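Local coordinates for phage-like element PBSX protein XepA (Bacillus subtilis, PDB 6IA5) that is of unknown function, does not seem to take part in host cell lysis, and assembles as a pentamer of elongated, strand-rich subunits, at residues E[17-22]-E[27-32]; E[72-77]-E[121-126]; E[223-228]-E[260-265]. All blocks are in the same frame, centred on the assembly; numbering follows the deposited sequence.

Contact 1: E[17-22]-E[27-32]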
ATOM      1  N   GLY E  17     -30.921  20.854 -25.702  1.00 34.29           N
ATOM      2  CA  GLY E  17     -30.324  20.501 -24.419  1.00 31.13           C
ATOM      3  C   GLY E  17     -28.802  20.457 -24.573  1.00 31.80           C
ATOM      4  O   GLY E  17     -28.300  20.197 -25.676  1.00 30.25           O
ATOM      5  N   ALA E  18     -28.081  20.711 -23.463  1.00 30.98           N
ATOM      6  CA  ALA E  18     -26.631  20.647 -23.501  1.00 29.13           C
ATOM      7  C   ALA E  18     -26.161  19.202 -23.319  1.00 30.49           C
ATOM      8  O   ALA E  18     -25.488  18.888 -22.340  1.00 31.17           O
ATOM      9  CB  ALA E  18     -26.045  21.588 -22.471  1.00 27.08           C
ATOM     10  N   VAL E  19     -26.511  18.337 -24.284  1.00 26.58           N
ATOM     11  CA  VAL E  19     -26.369  16.891 -24.160  1.00 27.29           C
ATOM     12  C   VAL E  19     -25.702  16.352 -25.410  1.00 28.94           C
ATOM     13  O   VAL E  19     -25.616  17.051 -26.418  1.00 29.62           O
ATOM     14  CB  VAL E  19     -27.708  16.160 -23.897  1.00 27.74           C
ATOM     15  CG1 VAL E  19     -28.372  16.651 -22.607  1.00 25.03           C
ATOM     16  CG2 VAL E  19     -28.674  16.268 -25.086  1.00 25.86           C
ATOM     17  N   LYS E  20     -25.230  15.098 -25.314  1.00 28.05           N
ATOM     18  CA  LYS E  20     -24.760  14.323 -26.445  1.00 26.05           C
ATOM     19  C   LYS E  20     -25.577  13.042 -26.529  1.00 28.75           C
ATOM     20  O   LYS E  20     -26.022  12.532 -25.504  1.00 29.50           O
ATOM     21  CB  LYS E  20     -23.281  13.973 -26.279  1.00 30.85           C
ATOM     22  CG  LYS E  20     -22.352  15.179 -26.269  1.00 32.69           C
ATOM     23  CD  LYS E  20     -22.242  15.867 -27.626  1.00 33.94           C
ATOM     24  CE  LYS E  20     -21.194  16.954 -27.600  1.00 34.78           C
ATOM     25  NZ  LYS E  20     -21.141  17.683 -28.882  1.00 33.45           N
ATOM     26  N   PRO E  21     -25.853  12.527 -27.751  1.00 30.37           N
ATOM     27  CA  PRO E  21     -26.592  11.266 -27.907  1.00 30.37           C
ATOM     28  C   PRO E  21     -25.608  10.103 -27.719  1.00 30.91           C
ATOM     29  O   PRO E  21     -24.402  10.271 -27.934  1.00 31.18           O
ATOM     30  CB  PRO E  21     -27.024  11.311 -29.390  1.00 28.45           C
ATOM     31  CG  PRO E  21     -25.926  12.131 -30.077  1.00 27.98           C
ATOM     32  CD  PRO E  21     -25.490  13.153 -29.042  1.00 26.51           C
ATOM     33  N   TYR E  22     -26.120   8.929 -27.327  1.00 29.02           N
ATOM     34  CA  TYR E  22     -25.274   7.740 -27.270  1.00 29.91           C
ATOM     35  C   TYR E  22     -26.153   6.502 -27.365  1.00 31.73           C
ATOM     36  O   TYR E  22     -27.383   6.618 -27.366  1.00 34.37           O
ATOM     37  CB  TYR E  22     -24.363   7.755 -26.033  1.00 25.73           C
ATOM     38  CG  TYR E  22     -25.041   7.497 -24.705  1.00 29.61           C
ATOM     39  CD1 TYR E  22     -25.870   8.444 -24.107  1.00 27.13           C
ATOM     40  CD2 TYR E  22     -24.847   6.296 -24.022  1.00 26.88           C
ATOM     41  CE1 TYR E  22     -26.465   8.217 -22.860  1.00 27.13           C
ATOM     42  CE2 TYR E  22     -25.432   6.053 -22.789  1.00 23.58           C
ATOM     43  CZ  TYR E  22     -26.227   7.014 -22.190  1.00 29.02           C
ATOM     44  OH  TYR E  22     -26.799   6.734 -20.973  1.00 27.58           O
ATOM     45  N   ASN E  27     -30.333   7.001 -29.180  1.00 33.90           N
ATOM     46  CA  ASN E  27     -31.630   7.286 -28.601  1.00 33.13           C
ATOM     47  C   ASN E  27     -31.518   7.465 -27.094  1.00 32.10           C
ATOM     48  O   ASN E  27     -32.526   7.414 -26.371  1.00 34.98           O
ATOM     49  CB  ASN E  27     -32.643   6.182 -28.922  1.00 38.07           C
ATOM     50  CG  ASN E  27     -32.182   4.829 -28.424  1.00 42.22           C
ATOM     51  OD1 ASN E  27     -30.986   4.569 -28.291  1.00 46.22           O
ATOM     52  ND2 ASN E  27     -33.126   3.956 -28.147  1.00 47.62           N
ATOM     53  N   ASP E  28     -30.308   7.721 -26.600  1.00 31.90           N
ATOM     54  CA  ASP E  28     -30.161   8.137 -25.202  1.00 29.92           C
ATOM     55  C   ASP E  28     -29.346   9.429 -25.163  1.00 27.35           C
ATOM     56  O   ASP E  28     -28.719   9.775 -26.162  1.00 29.88           O
ATOM     57  CB  ASP E  28     -29.561   6.990 -24.379  1.00 27.90           C
ATOM     58  CG  ASP E  28     -29.907   7.016 -22.902  1.00 31.49           C
ATOM     59  OD1 ASP E  28     -30.459   8.051 -22.427  1.00 33.18           O
ATOM     60  OD2 ASP E  28     -29.621   6.004 -22.233  1.00 32.50           O
ATOM     61  N   PHE E  29     -29.337  10.121 -24.017  1.00 27.15           N
ATOM     62  CA  PHE E  29     -28.686  11.420 -23.930  1.00 29.90           C
ATOM     63  C   PHE E  29     -27.850  11.495 -22.651  1.00 27.82           C
ATOM     64  O   PHE E  29     -28.226  10.913 -21.632  1.00 26.33           O
ATOM     65  CB  PHE E  29     -29.733  12.549 -23.945  1.00 25.42           C
ATOM     66  CG  PHE E  29     -30.796  12.379 -22.893  1.00 24.80           C
ATOM     67  CD1 PHE E  29     -31.956  11.659 -23.165  1.00 26.14           C
ATOM     68  CD2 PHE E  29     -30.624  12.906 -21.619  1.00 25.69           C
ATOM     69  CE1 PHE E  29     -32.917  11.457 -22.185  1.00 23.95           C
ATOM     70  CE2 PHE E  29     -31.568  12.677 -20.624  1.00 23.87           C
ATOM     71  CZ  PHE E  29     -32.712  11.962 -20.910  1.00 26.08           C
ATOM     72  N   VAL E  30     -26.781  12.300 -22.684  1.00 26.07           N
ATOM     73  CA  VAL E  30     -25.962  12.515 -21.502  1.00 25.00           C
ATOM     74  C   VAL E  30     -25.424  13.949 -21.538  1.00 26.24           C
ATOM     75  O   VAL E  30     -25.081  14.450 -22.609  1.00 24.15           O
ATOM     76  CB  VAL E  30     -24.820  11.457 -21.434  1.00 24.70           C
ATOM     77  CG1 VAL E  30     -23.884  11.514 -22.641  1.00 22.21           C
ATOM     78  CG2 VAL E  30     -24.002  11.592 -20.149  1.00 24.37           C
ATOM     79  N   THR E  31     -25.335  14.605 -20.376  1.00 25.25           N
ATOM     80  CA  THR E  31     -24.816  15.966 -20.265  1.00 27.57           C
ATOM     81  C   THR E  31     -23.305  15.911 -20.022  1.00 30.10           C
ATOM     82  O   THR E  31     -22.859  15.404 -18.990  1.00 27.24           O
ATOM     83  CB  THR E  31     -25.497  16.726 -19.115  1.00 29.33           C
ATOM     84  OG1 THR E  31     -26.911  16.746 -19.342  1.00 29.30           O
ATOM     85  CG2 THR E  31     -24.931  18.115 -18.869  1.00 28.16           C
ATOM     86  N   PRO E  32     -22.462  16.428 -20.952  1.00 29.18           N
ATOM     87  CA  PRO E  32     -21.023  16.493 -20.692  1.00 29.62           C
ATOM     88  C   PRO E  32     -20.751  17.550 -19.624  1.00 31.59           C
ATOM     89  O   PRO E  32     -21.256  18.673 -19.720  1.00 31.02           O
ATOM     90  CB  PRO E  32     -20.393  16.946 -22.011  1.00 31.16           C
ATOM     91  CG  PRO E  32     -21.509  16.744 -23.047  1.00 32.11           C
ATOM     92  CD  PRO E  32     -22.830  16.877 -22.312  1.00 31.11           C
TER
HETATM   93  O   HOH W   1     -23.231  20.214 -21.169  1.00 26.90           O
HETATM   94  O   HOH W   2     -28.650   8.551 -20.292  1.00 27.20           O

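Contact 2: E[72-77]-E[121-126]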
ATOM      1  N   GLY E  72      -1.951  27.875 -12.174  1.00 30.38           N
ATOM      2  CA  GLY E  72      -1.725  28.894 -13.188  1.00 29.58           C
ATOM      3  C   GLY E  72      -0.967  28.376 -14.408  1.00 34.71           C
ATOM      4  O   GLY E  72      -0.199  27.412 -14.310  1.00 32.15           O
ATOM      5  N   TRP E  73      -1.195  29.041 -15.553  1.00 33.13           N
ATOM      6  CA  TRP E  73      -0.435  28.819 -16.774  1.00 29.57           C
ATOM      7  C   TRP E  73      -0.025  30.177 -17.330  1.00 31.39           C
ATOM      8  O   TRP E  73      -0.854  31.075 -17.420  1.00 33.34           O
ATOM      9  CB  TRP E  73      -1.276  28.106 -17.820  1.00 27.94           C
ATOM     10  CG  TRP E  73      -1.661  26.701 -17.465  1.00 31.65           C
ATOM     11  CD1 TRP E  73      -1.072  25.549 -17.898  1.00 29.36           C
ATOM     12  CD2 TRP E  73      -2.732  26.313 -16.591  1.00 29.52           C
ATOM     13  NE1 TRP E  73      -1.723  24.463 -17.368  1.00 31.96           N
ATOM     14  CE2 TRP E  73      -2.742  24.901 -16.562  1.00 31.02           C
ATOM     15  CE3 TRP E  73      -3.694  27.019 -15.858  1.00 30.62           C
ATOM     16  CZ2 TRP E  73      -3.669  24.177 -15.811  1.00 29.62           C
ATOM     17  CZ3 TRP E  73      -4.614  26.303 -15.125  1.00 31.90           C
ATOM     18  CH2 TRP E  73      -4.602  24.900 -15.105  1.00 30.61           C
ATOM     19  N   ALA E  74       1.244  30.287 -17.734  1.00 31.57           N
ATOM     20  CA  ALA E  74       1.778  31.511 -18.303  1.00 32.43           C
ATOM     21  C   ALA E  74       2.459  31.190 -19.634  1.00 33.45           C
ATOM     22  O   ALA E  74       3.164  30.188 -19.763  1.00 34.22           O
ATOM     23  CB  ALA E  74       2.758  32.137 -17.352  1.00 27.15           C
ATOM     24  N   TYR E  75       2.208  32.055 -20.621  1.00 32.97           N
ATOM     25  CA  TYR E  75       2.916  31.985 -21.883  1.00 31.47           C
ATOM     26  C   TYR E  75       3.318  33.406 -22.270  1.00 35.09           C
ATOM     27  O   TYR E  75       2.471  34.293 -22.308  1.00 35.53           O
ATOM     28  CB  TYR E  75       2.010  31.380 -22.954  1.00 34.05           C
ATOM     29  CG  TYR E  75       2.709  31.194 -24.272  1.00 35.61           C
ATOM     30  CD1 TYR E  75       2.792  32.221 -25.204  1.00 38.98           C
ATOM     31  CD2 TYR E  75       3.328  29.993 -24.567  1.00 38.81           C
ATOM     32  CE1 TYR E  75       3.455  32.036 -26.411  1.00 41.04           C
ATOM     33  CE2 TYR E  75       3.985  29.777 -25.770  1.00 39.28           C
ATOM     34  CZ  TYR E  75       4.050  30.808 -26.692  1.00 47.99           C
ATOM     35  OH  TYR E  75       4.704  30.565 -27.871  1.00 49.57           O
ATOM     36  N   ALA E  76       4.608  33.610 -22.549  1.00 39.15           N
ATOM     37  CA  ALA E  76       5.130  34.898 -22.987  1.00 42.08           C
ATOM     38  C   ALA E  76       6.294  34.679 -23.952  1.00 42.34           C
ATOM     39  O   ALA E  76       6.978  33.652 -23.897  1.00 41.66           O
ATOM     40  CB  ALA E  76       5.579  35.724 -21.787  1.00 37.77           C
ATOM     41  N   ASP E  77       6.538  35.679 -24.810  1.00 42.78           N
ATOM     42  CA  ASP E  77       7.588  35.559 -25.809  1.00 47.22           C
ATOM     43  C   ASP E  77       8.951  35.890 -25.195  1.00 49.01           C
ATOM     44  O   ASP E  77       9.969  35.690 -25.843  1.00 45.55           O
ATOM     45  CB  ASP E  77       7.260  36.340 -27.081  1.00 47.52           C
ATOM     46  CG  ASP E  77       7.385  37.836 -26.892  1.00 58.42           C
ATOM     47  OD1 ASP E  77       6.898  38.353 -25.863  1.00 58.29           O
ATOM     48  OD2 ASP E  77       7.979  38.467 -27.778  1.00 69.65           O
ATOM     49  N   PHE E 121      -2.176  35.931  -8.294  1.00 27.55           N
ATOM     50  CA  PHE E 121      -1.005  35.744  -9.126  1.00 31.96           C
ATOM     51  C   PHE E 121      -0.307  37.095  -9.256  1.00 33.86           C
ATOM     52  O   PHE E 121      -0.960  38.132  -9.381  1.00 35.64           O
ATOM     53  CB  PHE E 121      -1.407  35.256 -10.522  1.00 33.00           C
ATOM     54  CG  PHE E 121      -1.836  33.807 -10.599  1.00 33.12           C
ATOM     55  CD1 PHE E 121      -1.951  33.026  -9.451  1.00 31.76           C
ATOM     56  CD2 PHE E 121      -2.132  33.232 -11.825  1.00 33.31           C
ATOM     57  CE1 PHE E 121      -2.360  31.694  -9.533  1.00 32.03           C
ATOM     58  CE2 PHE E 121      -2.553  31.908 -11.901  1.00 35.21           C
ATOM     59  CZ  PHE E 121      -2.670  31.144 -10.762  1.00 32.44           C
ATOM     60  N   ARG E 122       1.026  37.045  -9.237  1.00 35.46           N
ATOM     61  CA  ARG E 122       1.860  38.195  -9.544  1.00 37.75           C
ATOM     62  C   ARG E 122       2.926  37.710 -10.518  1.00 33.50           C
ATOM     63  O   ARG E 122       3.653  36.761 -10.229  1.00 36.40           O
ATOM     64  CB  ARG E 122       2.436  38.799  -8.251  1.00 38.55           C
ATOM     65  CG  ARG E 122       3.321  40.023  -8.459  1.00 41.26           C
ATOM     66  CD  ARG E 122       3.757  40.677  -7.145  1.00 38.26           C
ATOM     67  NE  ARG E 122       4.522  39.772  -6.291  1.00 36.76           N
ATOM     68  CZ  ARG E 122       5.827  39.512  -6.395  1.00 41.24           C
ATOM     69  NH1 ARG E 122       6.579  40.159  -7.273  1.00 37.58           N
ATOM     70  NH2 ARG E 122       6.385  38.581  -5.641  1.00 38.37           N
ATOM     71  N   TYR E 123       2.991  38.346 -11.690  1.00 33.49           N
ATOM     72  CA  TYR E 123       3.933  37.954 -12.721  1.00 37.55           C
ATOM     73  C   TYR E 123       4.930  39.098 -12.937  1.00 37.85           C
ATOM     74  O   TYR E 123       4.508  40.212 -13.230  1.00 39.24           O
ATOM     75  CB  TYR E 123       3.194  37.671 -14.029  1.00 35.02           C
ATOM     76  CG  TYR E 123       4.103  37.114 -15.092  1.00 39.14           C
ATOM     77  CD1 TYR E 123       4.916  37.946 -15.855  1.00 37.96           C
ATOM     78  CD2 TYR E 123       4.184  35.747 -15.306  1.00 38.43           C
ATOM     79  CE1 TYR E 123       5.775  37.428 -16.812  1.00 38.46           C
ATOM     80  CE2 TYR E 123       5.043  35.210 -16.255  1.00 36.53           C
ATOM     81  CZ  TYR E 123       5.840  36.059 -17.013  1.00 37.90           C
ATOM     82  OH  TYR E 123       6.702  35.549 -17.947  1.00 37.92           O
ATOM     83  N   VAL E 124       6.232  38.810 -12.799  1.00 37.62           N
ATOM     84  CA  VAL E 124       7.266  39.819 -13.011  1.00 39.05           C
ATOM     85  C   VAL E 124       8.009  39.507 -14.308  1.00 39.95           C
ATOM     86  O   VAL E 124       8.660  38.466 -14.412  1.00 39.76           O
ATOM     87  CB  VAL E 124       8.241  39.910 -11.822  1.00 36.70           C
ATOM     88  CG1 VAL E 124       9.321  40.972 -12.049  1.00 39.88           C
ATOM     89  CG2 VAL E 124       7.515  40.154 -10.499  1.00 33.82           C
ATOM     90  N   ASN E 125       7.912  40.416 -15.291  1.00 37.37           N
ATOM     91  CA  ASN E 125       8.611  40.245 -16.565  1.00 41.89           C
ATOM     92  C   ASN E 125      10.115  40.433 -16.345  1.00 42.99           C
ATOM     93  O   ASN E 125      10.509  41.211 -15.476  1.00 46.62           O
ATOM     94  CB  ASN E 125       8.088  41.216 -17.630  1.00 40.13           C
ATOM     95  CG  ASN E 125       8.686  40.990 -19.002  1.00 41.59           C
ATOM     96  OD1 ASN E 125       9.014  39.862 -19.364  1.00 38.46           O
ATOM     97  ND2 ASN E 125       8.829  42.058 -19.772  1.00 43.28           N
ATOM     98  N   GLY E 126      10.938  39.702 -17.108  1.00 38.78           N
ATOM     99  CA  GLY E 126      12.386  39.817 -17.019  1.00 42.45           C
ATOM    100  C   GLY E 126      12.893  41.075 -17.747  1.00 46.56           C
ATOM    101  O   GLY E 126      12.132  42.023 -17.967  1.00 44.48           O
TER

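Contact 3: E[223-228]-E[260-265]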
ATOM      1  N   GLY E 223       7.789 -20.727  36.171  1.00 50.58           N
ATOM      2  CA  GLY E 223       7.992 -19.593  37.061  1.00 45.70           C
ATOM      3  C   GLY E 223       9.089 -19.832  38.098  1.00 45.81           C
ATOM      4  O   GLY E 223       9.438 -18.908  38.820  1.00 55.44           O
ATOM      5  N   GLN E 224       9.629 -21.059  38.182  1.00 46.98           N
ATOM      6  CA  GLN E 224      10.801 -21.326  39.004  1.00 53.78           C
ATOM      7  C   GLN E 224      12.057 -20.766  38.326  1.00 57.13           C
ATOM      8  O   GLN E 224      12.198 -20.815  37.108  1.00 49.76           O
ATOM      9  CB  GLN E 224      10.977 -22.824  39.229  1.00 50.84           C
ATOM     10  CG  GLN E 224       9.848 -23.444  40.055  1.00 61.90           C
ATOM     11  CD  GLN E 224       9.787 -22.874  41.452  1.00 62.52           C
ATOM     12  OE1 GLN E 224      10.724 -23.008  42.232  1.00 64.58           O
ATOM     13  NE2 GLN E 224       8.691 -22.208  41.778  1.00 55.17           N
ATOM     14  N   LYS E 225      12.976 -20.248  39.145  1.00 52.41           N
ATOM     15  CA  LYS E 225      14.259 -19.754  38.686  1.00 45.99           C
ATOM     16  C   LYS E 225      15.120 -20.933  38.243  1.00 45.01           C
ATOM     17  O   LYS E 225      15.203 -21.951  38.933  1.00 39.98           O
ATOM     18  CB  LYS E 225      14.948 -18.933  39.784  1.00 49.01           C
ATOM     19  CG  LYS E 225      14.288 -17.586  40.059  1.00 48.83           C
ATOM     20  CD  LYS E 225      15.158 -16.628  40.844  1.00 54.35           C
ATOM     21  CE  LYS E 225      15.700 -17.173  42.151  1.00 48.97           C
ATOM     22  NZ  LYS E 225      14.611 -17.536  43.074  1.00 54.33           N
ATOM     23  N   LEU E 226      15.742 -20.771  37.067  1.00 41.65           N
ATOM     24  CA  LEU E 226      16.637 -21.750  36.472  1.00 49.04           C
ATOM     25  C   LEU E 226      17.992 -21.082  36.254  1.00 42.15           C
ATOM     26  O   LEU E 226      18.051 -19.965  35.730  1.00 42.46           O
ATOM     27  CB  LEU E 226      16.057 -22.184  35.122  1.00 47.94           C
ATOM     28  CG  LEU E 226      14.715 -22.908  35.208  1.00 51.44           C
ATOM     29  CD1 LEU E 226      13.873 -22.646  33.962  1.00 50.42           C
ATOM     30  CD2 LEU E 226      14.942 -24.398  35.414  1.00 46.91           C
ATOM     31  N   PRO E 227      19.108 -21.748  36.614  1.00 37.56           N
ATOM     32  CA  PRO E 227      20.434 -21.157  36.427  1.00 39.90           C
ATOM     33  C   PRO E 227      20.744 -21.077  34.936  1.00 38.33           C
ATOM     34  O   PRO E 227      20.456 -22.004  34.189  1.00 38.83           O
ATOM     35  CB  PRO E 227      21.401 -22.128  37.123  1.00 39.03           C
ATOM     36  CG  PRO E 227      20.512 -23.129  37.859  1.00 41.43           C
ATOM     37  CD  PRO E 227      19.156 -23.103  37.183  1.00 37.58           C
ATOM     38  N   ILE E 228      21.331 -19.953  34.517  1.00 40.43           N
ATOM     39  CA  ILE E 228      21.783 -19.775  33.140  1.00 38.94           C
ATOM     40  C   ILE E 228      23.255 -19.375  33.153  1.00 41.03           C
ATOM     41  O   ILE E 228      23.766 -18.914  34.173  1.00 41.69           O
ATOM     42  CB  ILE E 228      20.904 -18.734  32.416  1.00 39.71           C
ATOM     43  CG1 ILE E 228      20.992 -17.363  33.099  1.00 40.83           C
ATOM     44  CG2 ILE E 228      19.465 -19.240  32.383  1.00 40.34           C
ATOM     45  CD1 ILE E 228      20.297 -16.253  32.375  1.00 41.15           C
ATOM     46  N   ILE E 260      16.709 -12.834  35.620  1.00 44.60           N
ATOM     47  CA  ILE E 260      16.934 -12.222  36.918  1.00 42.66           C
ATOM     48  C   ILE E 260      18.432 -12.312  37.217  1.00 45.32           C
ATOM     49  O   ILE E 260      19.053 -13.364  37.030  1.00 39.18           O
ATOM     50  CB  ILE E 260      16.089 -12.944  37.985  1.00 44.08           C
ATOM     51  CG1 ILE E 260      14.592 -12.688  37.767  1.00 46.79           C
ATOM     52  CG2 ILE E 260      16.526 -12.533  39.375  1.00 41.52           C
ATOM     53  CD1 ILE E 260      13.678 -13.603  38.563  1.00 48.97           C
ATOM     54  N   MET E 261      18.992 -11.192  37.681  1.00 40.87           N
ATOM     55  CA  MET E 261      20.377 -11.134  38.115  1.00 36.68           C
ATOM     56  C   MET E 261      20.372 -10.874  39.613  1.00 42.40           C
ATOM     57  O   MET E 261      20.290  -9.724  40.039  1.00 42.08           O
ATOM     58  CB  MET E 261      21.082  -9.979  37.397  1.00 34.35           C
ATOM     59  CG  MET E 261      21.120 -10.175  35.877  1.00 36.33           C
ATOM     60  SD  MET E 261      22.419 -11.371  35.500  1.00 38.61           S
ATOM     61  CE  MET E 261      21.585 -12.427  34.308  1.00 34.98           C
ATOM     62  N   GLU E 262      20.455 -11.947  40.406  1.00 40.69           N
ATOM     63  CA  GLU E 262      20.224 -11.849  41.834  1.00 40.61           C
ATOM     64  C   GLU E 262      21.531 -11.514  42.549  1.00 45.24           C
ATOM     65  O   GLU E 262      22.555 -12.186  42.362  1.00 43.14           O
ATOM     66  CB  GLU E 262      19.637 -13.165  42.355  1.00 43.12           C
ATOM     67  CG  GLU E 262      19.625 -13.281  43.868  1.00 41.75           C
ATOM     68  CD  GLU E 262      18.937 -14.526  44.415  1.00 50.46           C
ATOM     69  OE1 GLU E 262      18.680 -15.464  43.642  1.00 47.02           O
ATOM     70  OE2 GLU E 262      18.620 -14.557  45.606  1.00 48.53           O
ATOM     71  N   ILE E 263      21.488 -10.483  43.404  1.00 39.70           N
ATOM     72  CA  ILE E 263      22.597 -10.271  44.313  1.00 39.49           C
ATOM     73  C   ILE E 263      22.414 -11.212  45.501  1.00 43.77           C
ATOM     74  O   ILE E 263      21.483 -11.040  46.283  1.00 47.81           O
ATOM     75  CB  ILE E 263      22.730  -8.791  44.717  1.00 42.46           C
ATOM     76  CG1 ILE E 263      23.016  -7.913  43.496  1.00 40.14           C
ATOM     77  CG2 ILE E 263      23.813  -8.634  45.771  1.00 44.32           C
ATOM     78  CD1 ILE E 263      22.904  -6.435  43.744  1.00 38.35           C
ATOM     79  N   ILE E 264      23.299 -12.213  45.580  1.00 43.50           N
ATOM     80  CA  ILE E 264      23.285 -13.266  46.583  1.00 46.05           C
ATOM     81  C   ILE E 264      23.827 -12.684  47.884  1.00 54.51           C
ATOM     82  O   ILE E 264      23.322 -12.973  48.969  1.00 52.35           O
ATOM     83  CB  ILE E 264      24.122 -14.482  46.118  1.00 44.51           C
ATOM     84  CG1 ILE E 264      23.457 -15.212  44.952  1.00 50.63           C
ATOM     85  CG2 ILE E 264      24.405 -15.447  47.271  1.00 45.70           C
ATOM     86  CD1 ILE E 264      22.068 -15.745  45.280  1.00 56.43           C
ATOM     87  N   SER E 265      24.884 -11.879  47.753  1.00 52.92           N
ATOM     88  CA  SER E 265      25.492 -11.222  48.893  1.00 48.39           C
ATOM     89  C   SER E 265      26.236  -9.979  48.420  1.00 50.97           C
ATOM     90  O   SER E 265      26.640  -9.886  47.263  1.00 46.18           O
ATOM     91  CB  SER E 265      26.396 -12.154  49.633  1.00 46.99           C
ATOM     92  OG  SER E 265      27.497 -12.497  48.816  1.00 51.98           O
TER

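Contact 1: E[17-22]-E[27-32]
The ring of Tyr-22 overlaps the side chain of Asp-28, whose CB sits over one ring face, displaced toward the rim and 4.0 Å from the ring centroid, as a CH-pi contact. The two side chains lie alongside and point the same way, with the planes of ring and carboxylate 16° apart. A first torsion of 73° places Tyr-22 CG between its backbone N and carbonyl carbon, which swings the ring back across the neighbouring strand. There CE1 reaches Phe-29 O at 3.4 Å, the oxygen lying at the ring edge, and Val-30 CB at 3.9 Å.

One water fixes the far end: it accepts from Tyr-22 OH at 2.7 Å and donates to both Asp-28 OD1 and Phe-29 O. Asp-28 OD1 also takes the N-H of Phe-29, from the anti side and well out of the carboxylate plane. Outside the hairpin strands, Lys-20 of the second subunit forms a salt bridge with OD1, and Arg-23 pairs with OD2. So many donors would probably favour the charged carboxylate.

Farther along, Lys-20 CG crosses Pro-32 CG nearly at a right angle, 3.7 Å away, while its NZ travels on to Asp-28 of the fourth subunit. On the face that carries Pro-21 and Phe-29, Val-19 CG2 packs on Phe-29 CB at 4.0 Å. Ala-18 centres an inverse gamma turn, and a second water donates to both Ala-18 O and Pro-32 O.

Between the backbones, Lys-20 N donates to Val-30 O at 2.8 Å, and Val-30 N returns the bond. The Tyr-22 and Asp-28 pair repeats this exchange, and Pro-21 with Phe-29 is the non-hydrogen-bonded pair between. Such alternation marks antiparallel pairing, and the short connecting loop makes it a beta hairpin, here extended by parallel pairing of Thr-31 and Pro-32 with the second subunit.

Contact 2: E[72-77]-E[121-126]
Gly-72 N donates to Thr-109 OG1 of the adjoining strand 107-113, while from the opposing sheet Phe-121 CZ comes within 3.6 Å of this same Gly-72 N. The ring presses still closer on Gly-72 CA, with CE2 at 3.4 Å, an approach that the lack of a side chain on glycine makes possible. Phe-121 CG stands anti to the carbonyl carbon, and the small second torsion of 5° turns the ring so that CE2 and CZ lead toward the glycine. Segments 72-76 and 121-125 run in nearly the same direction, 22° apart, with their axes 10.0 Å from each other. Their parent strands, 69-76 and 118-125, belong to the two facing four-stranded sheets of a beta sandwich whose strand order is that of a jelly roll, and the contact forms part of the interior between them. Two residues on, Tyr-123 reaches obliquely across to the opposing strand: its CE2 meets Ala-74 CB at 4.0 Å, and its OH lies the same distance from Ala-76 CB. The small alanine methyls probably allow the ring to come this close. Phe-133 meets the Tyr-123 ring with planes at about 45°, and Leu-82 packs on both aromatic side chains.

Contact 3: E[223-228]-E[260-265]
Lys-225 crosses both Ile-260 and Glu-262 at about a right angle, so that one long side chain spans two that rise from the other strand. Its CG stands anti to the carbonyl carbon (chi1 -71°), and the chain then bends at chi3 and chi4, curling the aliphatic part over its partners. CD meets the end of Ile-260, at 4.1 Å from CD1, and CE approaches Glu-262 OE1 to 3.7 Å. Glu-262 is built the other way: CG is anti to its backbone N (chi1 168°) and the chain stays extended, which carries the carboxylate out to the bend of the lysine.

The two strands do not pair with each other. Strand 211-219 runs between them and is antiparallel to both, so the side chains reach each other across a middle strand, and Lys-225 CA and Ile-260 CA are 8.2 Å apart. Trp-217 of that strand joins the two side chains, making a cation-pi contact with Lys-225 and donating its NE1-H to Glu-262 OE1. Residues of the opposite face join more lightly: Ile-228 CD1 lies 4.5 Å from Met-261 CE, the end of the methionine turning toward the isoleucine. Phe-216 and Phe-251 pack against both, so this side belongs to the apolar face of the large antiparallel sheet.

The lysine charge is met by a residue outside the contact: Lys-225 NZ forms a salt bridge with Glu-189. The lysine meets Ile-260 through methylene and methyl groups and Glu-262 through CE against a carboxylate oxygen. Lys-225 NZ and Glu-262 OE1, 4.6 Å apart, probably attract each other without forming a salt bridge, with the Trp-217 indole serving as the shared partner of both polar ends.

In the fold
The three contacts follow one another along the chain and share no strand or sheet. Contact 1 belongs to the hairpin of strands 20-22 and 28-35; contact 2, its centre about 39 Å from that of contact 1, bridges the two sheets of the jelly roll formed by residues 41-140. Contact 3 lies on the far side of the chain's centre, about 84 Å from contact 1 and about 78 Å from contact 2 between centres, in the large C-terminal sheet. The subunit is thus elongated, with separate N-terminal and C-terminal regions. Contacts 1 and 2 both touch the second subunit, contacts 1 and 3 the fourth, so association in the pentamer involves both ends.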